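Local coordinates for glycosyl hydrolase (PDB 5NDX), which probably hydrolyses O-glycosidic bonds as a bacterial iduronidase of glycosyl hydrolase family 39, at residues Val571-Gly576 with Ser595-Val600. The protein carries 2 engineered substitutions. Numbering follows the deposited sequence.
Engineered in segment 595-600: Glu598 (natural residue Gln).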
ATOM      1  N   VAL A 571     -15.435   0.459 -24.699  1.00 46.87           N
ATOM      2  CA  VAL A 571     -16.404  -0.580 -24.853  1.00 49.76           C
ATOM      3  C   VAL A 571     -16.954  -0.552 -26.266  1.00 54.27           C
ATOM      4  O   VAL A 571     -17.252   0.516 -26.813  1.00 53.81           O
ATOM      5  CB  VAL A 571     -17.523  -0.419 -23.830  1.00 51.88           C
ATOM      6  CG1 VAL A 571     -18.881  -0.885 -24.365  1.00 54.78           C
ATOM      7  CG2 VAL A 571     -17.154  -1.200 -22.583  1.00 50.74           C
ATOM      8  N   SER A 572     -17.057  -1.747 -26.829  1.00 57.29           N
ATOM      9  CA  SER A 572     -17.697  -2.002 -28.107  1.00 62.16           C
ATOM     10  C   SER A 572     -18.895  -2.919 -27.863  1.00 64.67           C
ATOM     11  O   SER A 572     -18.871  -3.821 -27.001  1.00 59.09           O
ATOM     12  CB  SER A 572     -16.715  -2.677 -29.079  1.00 62.74           C
ATOM     13  OG  SER A 572     -17.408  -3.265 -30.170  1.00 67.07           O
ATOM     14  N   THR A 573     -19.944  -2.692 -28.640  1.00 73.33           N
ATOM     15  CA  THR A 573     -21.135  -3.552 -28.607  1.00 79.92           C
ATOM     16  C   THR A 573     -21.760  -3.625 -30.031  1.00 80.64           C
ATOM     17  O   THR A 573     -21.789  -2.601 -30.698  1.00 82.46           O
ATOM     18  CB  THR A 573     -22.095  -2.992 -27.526  1.00 79.75           C
ATOM     19  OG1 THR A 573     -23.292  -3.770 -27.467  1.00 83.16           O
ATOM     20  CG2 THR A 573     -22.420  -1.501 -27.742  1.00 77.39           C
ATOM     21  N   ASP A 574     -22.124  -4.777 -30.612  1.00 88.55           N
ATOM     22  CA  ASP A 574     -21.590  -6.122 -30.391  1.00 90.40           C
ATOM     23  C   ASP A 574     -20.540  -6.326 -31.493  1.00 88.08           C
ATOM     24  O   ASP A 574     -20.427  -7.417 -32.058  1.00 95.04           O
ATOM     25  CB  ASP A 574     -22.670  -7.219 -30.583  1.00 94.59           C
ATOM     26  CG  ASP A 574     -24.024  -6.871 -29.968  1.00 96.68           C
ATOM     27  OD1 ASP A 574     -24.636  -5.864 -30.392  1.00 95.27           O
ATOM     28  OD2 ASP A 574     -24.504  -7.639 -29.104  1.00 98.06           O
ATOM     29  N   GLY A 575     -19.757  -5.287 -31.769  1.00 81.18           N
ATOM     30  CA  GLY A 575     -19.048  -5.137 -33.027  1.00 76.16           C
ATOM     31  C   GLY A 575     -18.975  -3.686 -33.469  1.00 74.36           C
ATOM     32  O   GLY A 575     -18.108  -3.331 -34.257  1.00 76.51           O
ATOM     33  N   GLY A 576     -19.885  -2.837 -32.994  1.00 76.27           N
ATOM     34  CA  GLY A 576     -19.778  -1.375 -33.182  1.00 77.21           C
ATOM     35  C   GLY A 576     -18.468  -0.805 -32.650  1.00 76.48           C
ATOM     36  O   GLY A 576     -17.741  -1.478 -31.920  1.00 75.78           O
ATOM     37  N   SER A 595     -22.840  -2.020 -15.465  1.00 46.49           N
ATOM     38  CA  SER A 595     -23.876  -2.225 -16.508  1.00 48.28           C
ATOM     39  C   SER A 595     -23.303  -2.365 -17.915  1.00 47.13           C
ATOM     40  O   SER A 595     -23.518  -1.515 -18.754  1.00 48.72           O
ATOM     41  CB  SER A 595     -24.881  -1.072 -16.440  1.00 50.36           C
ATOM     42  OG  SER A 595     -25.408  -1.011 -15.121  1.00 51.21           O
ATOM     43  N   PRO A 596     -22.523  -3.410 -18.159  1.00 45.72           N
ATOM     44  CA  PRO A 596     -22.056  -3.604 -19.517  1.00 51.40           C
ATOM     45  C   PRO A 596     -23.228  -3.854 -20.481  1.00 53.33           C
ATOM     46  O   PRO A 596     -24.184  -4.510 -20.093  1.00 53.34           O
ATOM     47  CB  PRO A 596     -21.216  -4.877 -19.420  1.00 48.80           C
ATOM     48  CG  PRO A 596     -21.747  -5.598 -18.251  1.00 48.00           C
ATOM     49  CD  PRO A 596     -22.168  -4.535 -17.288  1.00 47.01           C
ATOM     50  N   PRO A 597     -23.143  -3.347 -21.715  1.00 58.39           N
ATOM     51  CA  PRO A 597     -24.165  -3.711 -22.700  1.00 59.69           C
ATOM     52  C   PRO A 597     -24.036  -5.183 -23.096  1.00 61.30           C
ATOM     53  O   PRO A 597     -23.101  -5.870 -22.688  1.00 58.92           O
ATOM     54  CB  PRO A 597     -23.865  -2.778 -23.870  1.00 60.45           C
ATOM     55  CG  PRO A 597     -22.386  -2.558 -23.798  1.00 62.23           C
ATOM     56  CD  PRO A 597     -21.998  -2.652 -22.341  1.00 59.26           C
ATOM     57  N   GLU A 598     -24.999  -5.689 -23.853  1.00 68.68           N
ATOM     58  CA  GLU A 598     -24.940  -7.067 -24.328  1.00 70.56           C
ATOM     59  C   GLU A 598     -23.843  -7.252 -25.374  1.00 65.52           C
ATOM     60  O   GLU A 598     -23.558  -6.336 -26.143  1.00 66.39           O
ATOM     61  CB  GLU A 598     -26.292  -7.514 -24.879  1.00 79.13           C
ATOM     62  CG  GLU A 598     -27.313  -7.805 -23.786  1.00 85.31           C
ATOM     63  CD  GLU A 598     -28.474  -8.664 -24.275  1.00 92.83           C
ATOM     64  OE1 GLU A 598     -28.248  -9.702 -24.959  1.00 95.55           O
ATOM     65  OE2 GLU A 598     -29.628  -8.299 -23.963  1.00100.09           O
ATOM     66  N   GLY A 599     -23.241  -8.443 -25.373  1.00 64.16           N
ATOM     67  CA  GLY A 599     -22.087  -8.775 -26.226  1.00 66.58           C
ATOM     68  C   GLY A 599     -20.983  -7.733 -26.073  1.00 66.62           C
ATOM     69  O   GLY A 599     -20.507  -7.153 -27.078  1.00 64.94           O
ATOM     70  N   VAL A 600     -20.646  -7.437 -24.808  1.00 64.24           N
ATOM     71  CA  VAL A 600     -19.675  -6.364 -24.491  1.00 59.13           C
ATOM     72  C   VAL A 600     -18.261  -6.827 -24.869  1.00 53.45           C
ATOM     73  O   VAL A 600     -17.854  -7.919 -24.539  1.00 51.14           O
ATOM     74  CB  VAL A 600     -19.711  -5.933 -23.002  1.00 58.82           C
ATOM     75  CG1 VAL A 600     -19.361  -7.083 -22.062  1.00 60.22           C
ATOM     76  CG2 VAL A 600     -18.794  -4.731 -22.758  1.00 56.96           C
TER
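The Asp574 carboxylate and the Glu598-Gly599 peptide are the flat groups of this contact. Asp574 OD2 lies over one face of that peptide, 3.4 Å from Glu598 O. Both are acceptors, so no bond joins them. The Thr573 hydroxyl meets the end of the C=O instead. Thr573 OG1 donates to Glu598 O at 2.9 Å, nearly along the C=O axis (165°). OG1 stands anti to its backbone N (chi1 179°), which points it at the carbonyl.

Pro597 is an aliphatic ring that touches the other segment through CB, CG and CD. Its CG meets Val571 CG1 tip to tip at 3.9 Å. The Thr573 side chain crosses Pro597 obliquely, its CB 3.8 Å from Pro597 CG. Deeper in, Val571 CG2 meets Val600 CG2 at 3.9 Å. Tyr602 and Val581 also touch Val571.

Gly599 has a positive phi of 52°, which suits glycine, and a CB here would come within 2.7 Å of Asp574 OD2. On the other segment, the peptide before Asp574 is cis. The Thr573-Gly576 turn is closed by Gly576 N to Thr573 O, and Ser572 OG bonds Gly576 O at 2.5 Å.

The contact joins strand 566-572 and the turn after it to the loop that leads into 601-607. These strands are neighbours in the small C-terminal antiparallel sheet, where Ser572 pairs with Arg601. It lies far from the ligand pockets. One hydroxyl bond and small apolar contacts tie the segments, buried at Val571 and exposed around Asp574 and Glu598. Asp574 OD2 and OE1 of the engineered Glu598 are 6.0 Å apart, not in contact. The like charges would probably give this exposed corner a negative electrostatic potential. With the carbonyl oxygen near OD2, they may modestly raise the pKa of Asp574.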